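Local atomic coordinates of choline kinase (Streptococcus pneumoniae, PDB entry 4R78), a protein that probably phosphorylates choline, as a choline kinase with a protein kinase-like fold that binds adenine nucleotide. Residues 152-166 against 269-281. Sequence-based numbering, arbitrary orientation.
Sequences EIKKYESLIEEQIPY and TIWSLWTVYKEEQ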
ATOM      1  N   GLU A 152       6.117  -6.438  12.010  1.00 16.85           N
ATOM      2  CA  GLU A 152       5.007  -5.544  11.686  1.00 16.98           C
ATOM      3  C   GLU A 152       3.773  -5.857  12.530  1.00 16.70           C
ATOM      4  O   GLU A 152       3.124  -4.948  13.049  1.00 16.48           O
ATOM      5  CB  GLU A 152       4.669  -5.604  10.194  1.00 17.27           C
ATOM      6  CG  GLU A 152       3.775  -4.465   9.706  1.00 19.05           C
ATOM      7  CD  GLU A 152       4.545  -3.216   9.296  1.00 21.10           C
ATOM      8  OE1 GLU A 152       3.939  -2.350   8.632  1.00 23.26           O
ATOM      9  OE2 GLU A 152       5.746  -3.099   9.617  1.00 23.07           O
ATOM     10  N   ILE A 153       3.459  -7.143  12.671  1.00 16.44           N
ATOM     11  CA  ILE A 153       2.390  -7.575  13.572  1.00 16.37           C
ATOM     12  C   ILE A 153       2.597  -7.001  14.978  1.00 16.43           C
ATOM     13  O   ILE A 153       1.675  -6.432  15.562  1.00 16.30           O
ATOM     14  CB  ILE A 153       2.276  -9.123  13.615  1.00 16.26           C
ATOM     15  CG1 ILE A 153       1.754  -9.649  12.273  1.00 16.50           C
ATOM     16  CG2 ILE A 153       1.365  -9.579  14.764  1.00 16.29           C
ATOM     17  CD1 ILE A 153       2.057 -11.118  12.013  1.00 16.35           C
ATOM     18  N   LYS A 154       3.814  -7.133  15.503  1.00 16.64           N
ATOM     19  CA  LYS A 154       4.131  -6.648  16.850  1.00 16.91           C
ATOM     20  C   LYS A 154       3.989  -5.134  16.986  1.00 17.15           C
ATOM     21  O   LYS A 154       3.592  -4.641  18.039  1.00 17.11           O
ATOM     22  CB  LYS A 154       5.532  -7.095  17.279  1.00 17.11           C
ATOM     23  CG  LYS A 154       5.672  -8.598  17.444  1.00 17.91           C
ATOM     24  CD  LYS A 154       7.055  -8.971  17.939  1.00 20.11           C
ATOM     25  CE  LYS A 154       7.204 -10.479  18.048  1.00 21.86           C
ATOM     26  NZ  LYS A 154       8.488 -10.845  18.716  1.00 23.43           N
ATOM     27  N   LYS A 155       4.306  -4.406  15.917  1.00 17.23           N
ATOM     28  CA  LYS A 155       4.167  -2.950  15.923  1.00 17.41           C
ATOM     29  C   LYS A 155       2.713  -2.528  16.134  1.00 17.38           C
ATOM     30  O   LYS A 155       2.429  -1.661  16.960  1.00 17.49           O
ATOM     31  CB  LYS A 155       4.724  -2.328  14.640  1.00 17.59           C
ATOM     32  CG  LYS A 155       6.235  -2.386  14.524  1.00 18.87           C
ATOM     33  CD  LYS A 155       6.713  -1.554  13.344  1.00 20.52           C
ATOM     34  CE  LYS A 155       8.224  -1.388  13.356  1.00 21.99           C
ATOM     35  NZ  LYS A 155       8.708  -0.700  12.122  1.00 23.18           N
ATOM     36  N   TYR A 156       1.797  -3.153  15.395  1.00 17.40           N
ATOM     37  CA  TYR A 156       0.368  -2.880  15.564  1.00 17.30           C
ATOM     38  C   TYR A 156      -0.133  -3.300  16.945  1.00 17.27           C
ATOM     39  O   TYR A 156      -0.927  -2.591  17.561  1.00 17.23           O
ATOM     40  CB  TYR A 156      -0.465  -3.529  14.450  1.00 17.30           C
ATOM     41  CG  TYR A 156      -0.354  -2.799  13.134  1.00 17.27           C
ATOM     42  CD1 TYR A 156      -0.973  -1.562  12.949  1.00 17.20           C
ATOM     43  CD2 TYR A 156       0.383  -3.329  12.076  1.00 17.34           C
ATOM     44  CE1 TYR A 156      -0.865  -0.875  11.743  1.00 17.52           C
ATOM     45  CE2 TYR A 156       0.492  -2.654  10.864  1.00 18.08           C
ATOM     46  CZ  TYR A 156      -0.135  -1.426  10.706  1.00 17.82           C
ATOM     47  OH  TYR A 156      -0.022  -0.748   9.513  1.00 19.09           O
ATOM     48  N   GLU A 157       0.342  -4.445  17.430  1.00 17.25           N
ATOM     49  CA  GLU A 157      -0.043  -4.931  18.754  1.00 17.49           C
ATOM     50  C   GLU A 157       0.337  -3.949  19.858  1.00 17.69           C
ATOM     51  O   GLU A 157      -0.403  -3.782  20.830  1.00 17.97           O
ATOM     52  CB  GLU A 157       0.568  -6.305  19.030  1.00 17.24           C
ATOM     53  CG  GLU A 157      -0.070  -7.422  18.219  1.00 17.57           C
ATOM     54  CD  GLU A 157       0.550  -8.772  18.488  1.00 17.93           C
ATOM     55  OE1 GLU A 157       1.776  -8.842  18.719  1.00 18.07           O
ATOM     56  OE2 GLU A 157      -0.193  -9.774  18.451  1.00 18.16           O
ATOM     57  N   SER A 158       1.483  -3.294  19.694  1.00 17.96           N
ATOM     58  CA  SER A 158       1.932  -2.277  20.639  1.00 18.37           C
ATOM     59  C   SER A 158       1.045  -1.031  20.607  1.00 18.26           C
ATOM     60  O   SER A 158       0.733  -0.455  21.651  1.00 19.12           O
ATOM     61  CB  SER A 158       3.387  -1.896  20.358  1.00 18.47           C
ATOM     62  OG  SER A 158       3.850  -0.935  21.297  1.00 20.22           O
ATOM     63  N   LEU A 159       0.636  -0.629  19.408  1.00 17.94           N
ATOM     64  CA  LEU A 159      -0.154   0.590  19.228  1.00 17.84           C
ATOM     65  C   LEU A 159      -1.621   0.438  19.625  1.00 17.63           C
ATOM     66  O   LEU A 159      -2.251   1.406  20.060  1.00 18.26           O
ATOM     67  CB  LEU A 159      -0.038   1.097  17.786  1.00 17.64           C
ATOM     68  CG  LEU A 159       1.330   1.685  17.422  1.00 17.87           C
ATOM     69  CD1 LEU A 159       1.567   1.635  15.925  1.00 18.20           C
ATOM     70  CD2 LEU A 159       1.483   3.107  17.955  1.00 17.95           C
ATOM     71  N   ILE A 160      -2.160  -0.770  19.465  1.00 17.46           N
ATOM     72  CA  ILE A 160      -3.558  -1.050  19.804  1.00 17.34           C
ATOM     73  C   ILE A 160      -3.761  -1.050  21.322  1.00 17.49           C
ATOM     74  O   ILE A 160      -3.067  -1.754  22.050  1.00 17.57           O
ATOM     75  CB  ILE A 160      -4.043  -2.385  19.175  1.00 17.21           C
ATOM     76  CG1 ILE A 160      -4.093  -2.266  17.645  1.00 16.80           C
ATOM     77  CG2 ILE A 160      -5.410  -2.791  19.730  1.00 17.33           C
ATOM     78  CD1 ILE A 160      -4.113  -3.608  16.919  1.00 16.75           C
ATOM     79  N   GLU A 161      -4.718  -0.250  21.783  1.00 17.65           N
ATOM     80  CA  GLU A 161      -5.004  -0.096  23.209  1.00 17.85           C
ATOM     81  C   GLU A 161      -5.905  -1.211  23.747  1.00 17.85           C
ATOM     82  O   GLU A 161      -5.676  -1.735  24.840  1.00 18.11           O
ATOM     83  CB  GLU A 161      -5.639   1.281  23.460  1.00 17.87           C
ATOM     84  CG  GLU A 161      -5.979   1.601  24.917  1.00 18.27           C
ATOM     85  CD  GLU A 161      -7.279   0.960  25.388  1.00 18.61           C
ATOM     86  OE1 GLU A 161      -8.221   0.826  24.577  1.00 20.00           O
ATOM     87  OE2 GLU A 161      -7.354   0.592  26.577  1.00 19.06           O
ATOM     88  N   GLU A 162      -6.931  -1.556  22.975  1.00 17.97           N
ATOM     89  CA  GLU A 162      -7.978  -2.472  23.417  1.00 18.36           C
ATOM     90  C   GLU A 162      -7.514  -3.926  23.433  1.00 18.59           C
ATOM     91  O   GLU A 162      -6.548  -4.291  22.761  1.00 18.37           O
ATOM     92  CB  GLU A 162      -9.216  -2.324  22.519  1.00 18.19           C
ATOM     93  CG  GLU A 162      -9.079  -2.958  21.129  1.00 18.25           C
ATOM     94  CD  GLU A 162     -10.134  -2.476  20.156  1.00 18.28           C
ATOM     95  OE1 GLU A 162     -10.046  -1.313  19.714  1.00 18.96           O
ATOM     96  OE2 GLU A 162     -11.042  -3.259  19.816  1.00 19.14           O
ATOM     97  N   GLN A 163      -8.210  -4.752  24.209  1.00 19.02           N
ATOM     98  CA  GLN A 163      -8.058  -6.197  24.090  1.00 19.73           C
ATOM     99  C   GLN A 163      -8.380  -6.565  22.642  1.00 19.27           C
ATOM    100  O   GLN A 163      -9.375  -6.094  22.089  1.00 19.26           O
ATOM    101  CB  GLN A 163      -9.006  -6.919  25.046  1.00 20.24           C
ATOM    102  CG  GLN A 163      -8.704  -8.408  25.220  1.00 22.77           C
ATOM    103  CD  GLN A 163      -9.889  -9.206  25.749  1.00 25.72           C
ATOM    104  OE1 GLN A 163     -10.840  -8.652  26.305  1.00 27.49           O
ATOM    105  NE2 GLN A 163      -9.832 -10.521  25.571  1.00 27.55           N
ATOM    106  N   ILE A 164      -7.528  -7.380  22.022  1.00 18.99           N
ATOM    107  CA  ILE A 164      -7.707  -7.729  20.609  1.00 18.59           C
ATOM    108  C   ILE A 164      -9.140  -8.228  20.373  1.00 18.16           C
ATOM    109  O   ILE A 164      -9.580  -9.178  21.033  1.00 18.34           O
ATOM    110  CB  ILE A 164      -6.643  -8.757  20.122  1.00 18.67           C
ATOM    111  CG1 ILE A 164      -5.228  -8.151  20.171  1.00 19.29           C
ATOM    112  CG2 ILE A 164      -6.967  -9.267  18.715  1.00 18.84           C
ATOM    113  CD1 ILE A 164      -5.010  -6.921  19.278  1.00 20.46           C
ATOM    114  N   PRO A 165      -9.881  -7.571  19.455  1.00 17.29           N
ATOM    115  CA  PRO A 165     -11.311  -7.867  19.312  1.00 16.96           C
ATOM    116  C   PRO A 165     -11.616  -9.120  18.491  1.00 16.33           C
ATOM    117  O   PRO A 165     -12.773  -9.551  18.428  1.00 16.61           O
ATOM    118  CB  PRO A 165     -11.850  -6.622  18.599  1.00 17.00           C
ATOM    119  CG  PRO A 165     -10.702  -6.151  17.782  1.00 17.25           C
ATOM    120  CD  PRO A 165      -9.470  -6.441  18.596  1.00 17.44           C
ATOM    121  N   TYR A 166     -10.590  -9.693  17.869  1.00 15.74           N
ATOM    122  CA  TYR A 166     -10.778 -10.835  16.980  1.00 15.12           C
ATOM    123  C   TYR A 166     -10.809 -12.141  17.759  1.00 14.94           C
ATOM    124  O   TYR A 166     -10.116 -12.296  18.763  1.00 15.37           O
ATOM    125  CB  TYR A 166      -9.695 -10.863  15.897  1.00 15.11           C
ATOM    126  CG  TYR A 166      -9.674  -9.630  15.018  1.00 14.31           C
ATOM    127  CD1 TYR A 166     -10.846  -9.146  14.440  1.00 14.33           C
ATOM    128  CD2 TYR A 166      -8.485  -8.946  14.770  1.00 14.58           C
ATOM    129  CE1 TYR A 166     -10.844  -8.017  13.640  1.00 13.99           C
ATOM    130  CE2 TYR A 166      -8.470  -7.810  13.963  1.00 13.31           C
ATOM    131  CZ  TYR A 166      -9.657  -7.352  13.404  1.00 13.23           C
ATOM    132  OH  TYR A 166      -9.668  -6.233  12.599  1.00 12.77           O
ATOM    133  N   THR A 269      -3.678 -10.843   8.211  1.00 12.57           N
ATOM    134  CA  THR A 269      -3.400 -10.642   9.630  1.00 12.17           C
ATOM    135  C   THR A 269      -2.999  -9.192   9.897  1.00 12.21           C
ATOM    136  O   THR A 269      -3.617  -8.509  10.722  1.00 12.20           O
ATOM    137  CB  THR A 269      -2.304 -11.605  10.138  1.00 11.94           C
ATOM    138  OG1 THR A 269      -2.705 -12.957   9.877  1.00 12.67           O
ATOM    139  CG2 THR A 269      -2.102 -11.433  11.630  1.00 12.86           C
ATOM    140  N   ILE A 270      -1.990  -8.725   9.172  1.00 12.33           N
ATOM    141  CA  ILE A 270      -1.474  -7.371   9.348  1.00 12.33           C
ATOM    142  C   ILE A 270      -2.536  -6.299   9.105  1.00 12.50           C
ATOM    143  O   ILE A 270      -2.723  -5.408   9.938  1.00 12.47           O
ATOM    144  CB  ILE A 270      -0.203  -7.139   8.492  1.00 12.25           C
ATOM    145  CG1 ILE A 270       0.962  -7.929   9.097  1.00 12.31           C
ATOM    146  CG2 ILE A 270       0.139  -5.643   8.391  1.00 12.92           C
ATOM    147  CD1 ILE A 270       2.125  -8.162   8.165  1.00 12.99           C
ATOM    148  N   TRP A 271      -3.243  -6.385   7.982  1.00 12.32           N
ATOM    149  CA  TRP A 271      -4.249  -5.365   7.671  1.00 12.52           C
ATOM    150  C   TRP A 271      -5.487  -5.432   8.578  1.00 12.68           C
ATOM    151  O   TRP A 271      -6.162  -4.419   8.779  1.00 13.12           O
ATOM    152  CB  TRP A 271      -4.602  -5.347   6.174  1.00 12.60           C
ATOM    153  CG  TRP A 271      -3.415  -5.029   5.282  1.00 13.06           C
ATOM    154  CD1 TRP A 271      -2.904  -5.818   4.287  1.00 13.48           C
ATOM    155  CD2 TRP A 271      -2.591  -3.850   5.316  1.00 14.27           C
ATOM    156  NE1 TRP A 271      -1.822  -5.205   3.697  1.00 14.16           N
ATOM    157  CE2 TRP A 271      -1.608  -3.997   4.307  1.00 14.56           C
ATOM    158  CE3 TRP A 271      -2.590  -2.682   6.096  1.00 14.98           C
ATOM    159  CZ2 TRP A 271      -0.631  -3.026   4.058  1.00 15.36           C
ATOM    160  CZ3 TRP A 271      -1.618  -1.712   5.847  1.00 15.74           C
ATOM    161  CH2 TRP A 271      -0.651  -1.892   4.835  1.00 15.30           C
ATOM    162  N   SER A 272      -5.773  -6.602   9.150  1.00 12.57           N
ATOM    163  CA  SER A 272      -6.831  -6.684  10.163  1.00 12.60           C
ATOM    164  C   SER A 272      -6.429  -5.921  11.432  1.00 12.40           C
ATOM    165  O   SER A 272      -7.272  -5.301  12.075  1.00 12.63           O
ATOM    166  CB  SER A 272      -7.229  -8.136  10.477  1.00 12.94           C
ATOM    167  OG  SER A 272      -6.313  -8.771  11.356  1.00 14.05           O
ATOM    168  N   LEU A 273      -5.139  -5.941  11.765  1.00 12.42           N
ATOM    169  CA  LEU A 273      -4.646  -5.226  12.948  1.00 12.44           C
ATOM    170  C   LEU A 273      -4.574  -3.723  12.675  1.00 12.69           C
ATOM    171  O   LEU A 273      -4.950  -2.908  13.522  1.00 12.81           O
ATOM    172  CB  LEU A 273      -3.294  -5.783  13.414  1.00 12.66           C
ATOM    173  CG  LEU A 273      -3.302  -7.222  13.954  1.00 13.20           C
ATOM    174  CD1 LEU A 273      -1.886  -7.763  14.097  1.00 13.69           C
ATOM    175  CD2 LEU A 273      -4.052  -7.338  15.286  1.00 14.35           C
ATOM    176  N   TRP A 274      -4.122  -3.368  11.475  1.00 12.84           N
ATOM    177  CA  TRP A 274      -4.201  -1.994  10.974  1.00 13.05           C
ATOM    178  C   TRP A 274      -5.615  -1.417  11.143  1.00 13.25           C
ATOM    179  O   TRP A 274      -5.778  -0.266  11.559  1.00 13.57           O
ATOM    180  CB  TRP A 274      -3.767  -1.977   9.505  1.00 13.12           C
ATOM    181  CG  TRP A 274      -3.905  -0.659   8.773  1.00 13.21           C
ATOM    182  CD1 TRP A 274      -2.959   0.325   8.659  1.00 12.97           C
ATOM    183  CD2 TRP A 274      -5.045  -0.205   8.033  1.00 13.54           C
ATOM    184  NE1 TRP A 274      -3.445   1.362   7.897  1.00 14.06           N
ATOM    185  CE2 TRP A 274      -4.721   1.064   7.498  1.00 13.77           C
ATOM    186  CE3 TRP A 274      -6.312  -0.750   7.768  1.00 14.10           C
ATOM    187  CZ2 TRP A 274      -5.624   1.806   6.725  1.00 13.96           C
ATOM    188  CZ3 TRP A 274      -7.208  -0.018   6.994  1.00 14.62           C
ATOM    189  CH2 TRP A 274      -6.856   1.246   6.478  1.00 14.57           C
ATOM    190  N   THR A 275      -6.630  -2.229  10.837  1.00 12.97           N
ATOM    191  CA  THR A 275      -8.028  -1.810  10.940  1.00 12.87           C
ATOM    192  C   THR A 275      -8.388  -1.417  12.369  1.00 12.82           C
ATOM    193  O   THR A 275      -8.972  -0.350  12.594  1.00 13.27           O
ATOM    194  CB  THR A 275      -8.988  -2.915  10.439  1.00 12.89           C
ATOM    195  OG1 THR A 275      -8.691  -3.211   9.072  1.00 13.05           O
ATOM    196  CG2 THR A 275     -10.443  -2.458  10.536  1.00 12.55           C
ATOM    197  N   VAL A 276      -8.026  -2.270  13.325  1.00 13.03           N
ATOM    198  CA  VAL A 276      -8.308  -1.995  14.738  1.00 12.83           C
ATOM    199  C   VAL A 276      -7.697  -0.661  15.158  1.00 12.92           C
ATOM    200  O   VAL A 276      -8.374   0.170  15.775  1.00 13.22           O
ATOM    201  CB  VAL A 276      -7.816  -3.134  15.658  1.00 12.66           C
ATOM    202  CG1 VAL A 276      -8.127  -2.824  17.120  1.00 13.04           C
ATOM    203  CG2 VAL A 276      -8.471  -4.438  15.260  1.00 13.12           C
ATOM    204  N   TYR A 277      -6.433  -0.449  14.799  1.00 13.22           N
ATOM    205  CA  TYR A 277      -5.736   0.782  15.154  1.00 13.34           C
ATOM    206  C   TYR A 277      -6.390   2.017  14.526  1.00 13.74           C
ATOM    207  O   TYR A 277      -6.578   3.040  15.201  1.00 13.78           O
ATOM    208  CB  TYR A 277      -4.260   0.682  14.764  1.00 13.60           C
ATOM    209  CG  TYR A 277      -3.433   1.893  15.133  1.00 14.20           C
ATOM    210  CD1 TYR A 277      -3.490   2.444  16.414  1.00 14.07           C
ATOM    211  CD2 TYR A 277      -2.580   2.477  14.202  1.00 14.32           C
ATOM    212  CE1 TYR A 277      -2.721   3.558  16.754  1.00 14.67           C
ATOM    213  CE2 TYR A 277      -1.811   3.591  14.530  1.00 14.37           C
ATOM    214  CZ  TYR A 277      -1.885   4.121  15.805  1.00 14.35           C
ATOM    215  OH  TYR A 277      -1.123   5.223  16.132  1.00 16.15           O
ATOM    216  N   LYS A 278      -6.738   1.925  13.245  1.00 13.82           N
ATOM    217  CA  LYS A 278      -7.404   3.035  12.568  1.00 14.06           C
ATOM    218  C   LYS A 278      -8.752   3.366  13.197  1.00 14.28           C
ATOM    219  O   LYS A 278      -9.130   4.541  13.304  1.00 14.57           O
ATOM    220  CB  LYS A 278      -7.554   2.755  11.069  1.00 14.12           C
ATOM    221  CG  LYS A 278      -6.255   2.901  10.277  1.00 14.55           C
ATOM    222  CD  LYS A 278      -5.865   4.372  10.143  1.00 15.71           C
ATOM    223  CE  LYS A 278      -4.732   4.582   9.159  1.00 16.08           C
ATOM    224  NZ  LYS A 278      -4.414   6.038   9.059  1.00 16.64           N
ATOM    225  N   GLU A 279      -9.478   2.336  13.625  1.00 14.46           N
ATOM    226  CA  GLU A 279     -10.773   2.560  14.256  1.00 14.87           C
ATOM    227  C   GLU A 279     -10.636   3.183  15.644  1.00 14.92           C
ATOM    228  O   GLU A 279     -11.481   3.985  16.045  1.00 15.02           O
ATOM    229  CB  GLU A 279     -11.612   1.280  14.275  1.00 15.17           C
ATOM    230  CG  GLU A 279     -12.042   0.841  12.876  1.00 16.97           C
ATOM    231  CD  GLU A 279     -13.069  -0.270  12.888  1.00 20.31           C
ATOM    232  OE1 GLU A 279     -12.999  -1.146  13.774  1.00 21.60           O
ATOM    233  OE2 GLU A 279     -13.954  -0.274  12.006  1.00 22.19           O
ATOM    234  N   GLU A 280      -9.563   2.844  16.360  1.00 15.26           N
ATOM    235  CA  GLU A 280      -9.281   3.470  17.659  1.00 15.54           C
ATOM    236  C   GLU A 280      -9.052   4.976  17.534  1.00 15.82           C
ATOM    237  O   GLU A 280      -9.267   5.724  18.489  1.00 15.77           O
ATOM    238  CB  GLU A 280      -8.094   2.795  18.351  1.00 15.51           C
ATOM    239  CG  GLU A 280      -8.419   1.403  18.845  1.00 15.82           C
ATOM    240  CD  GLU A 280      -7.411   0.831  19.831  1.00 17.19           C
ATOM    241  OE1 GLU A 280      -6.312   1.394  20.012  1.00 17.01           O
ATOM    242  OE2 GLU A 280      -7.738  -0.212  20.431  1.00 16.23           O
ATOM    243  N   GLN A 281      -8.624   5.413  16.352  1.00 16.10           N
ATOM    244  CA  GLN A 281      -8.420   6.837  16.083  1.00 16.65           C
ATOM    245  C   GLN A 281      -9.682   7.532  15.563  1.00 16.78           C
ATOM    246  O   GLN A 281      -9.654   8.729  15.265  1.00 17.45           O
ATOM    247  CB  GLN A 281      -7.244   7.043  15.129  1.00 16.83           C
ATOM    248  CG  GLN A 281      -5.924   6.524  15.677  1.00 17.27           C
ATOM    249  CD  GLN A 281      -4.862   6.433  14.617  1.00 18.48           C
ATOM    250  OE1 GLN A 281      -4.556   5.348  14.121  1.00 21.02           O
ATOM    251  NE2 GLN A 281      -4.295   7.574  14.250  1.00 17.49           N
TER
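Tyr156 lays one ring face over the backbone of helix 257-280, with Trp274 N 3.9 Å above the ring plane, while Tyr277 CB meets its edge. The ring is a knob in the hole formed by Ile270, Leu273, Trp274 and Tyr277, where two nearly parallel helices (axes at 21°) of the protein kinase-like fold pack. Tyr156 OH reaches the edge of the indole, 3.2 Å from Trp274 CD1; Lys278 CG and Trp271 CE3 cover opposite indole faces, and a MES buffer molecule, probably from the crystallisation liquor, lies beside this tryptophan. The Tyr277 ring takes Leu159 CB over one face as a CH-pi contact and Gln281 OE1 over the other, its hydroxyl bonding to Gly70 O.

Beyond helix 149-159, the chain curls round the same partner. Ile160 directs CD1 at Leu273 O and CG2 at Val276 CG1. Glu280, its CG anti to the carbonyl carbon, extends to the turn: OE1 accepts Glu161 N almost straight (2.9 Å, 174°) and OE2 accepts Glu162 N at 3.0 Å. Glu162 OE1 lies 2.7 Å from Glu280 OE2, so one of the two acids probably carries a proton. Finally, with Tyr166 stacked on Tyr293, Tyr166 OH donates to Ser272 O at 2.6 Å, coming in 34° from the carbonyl plane.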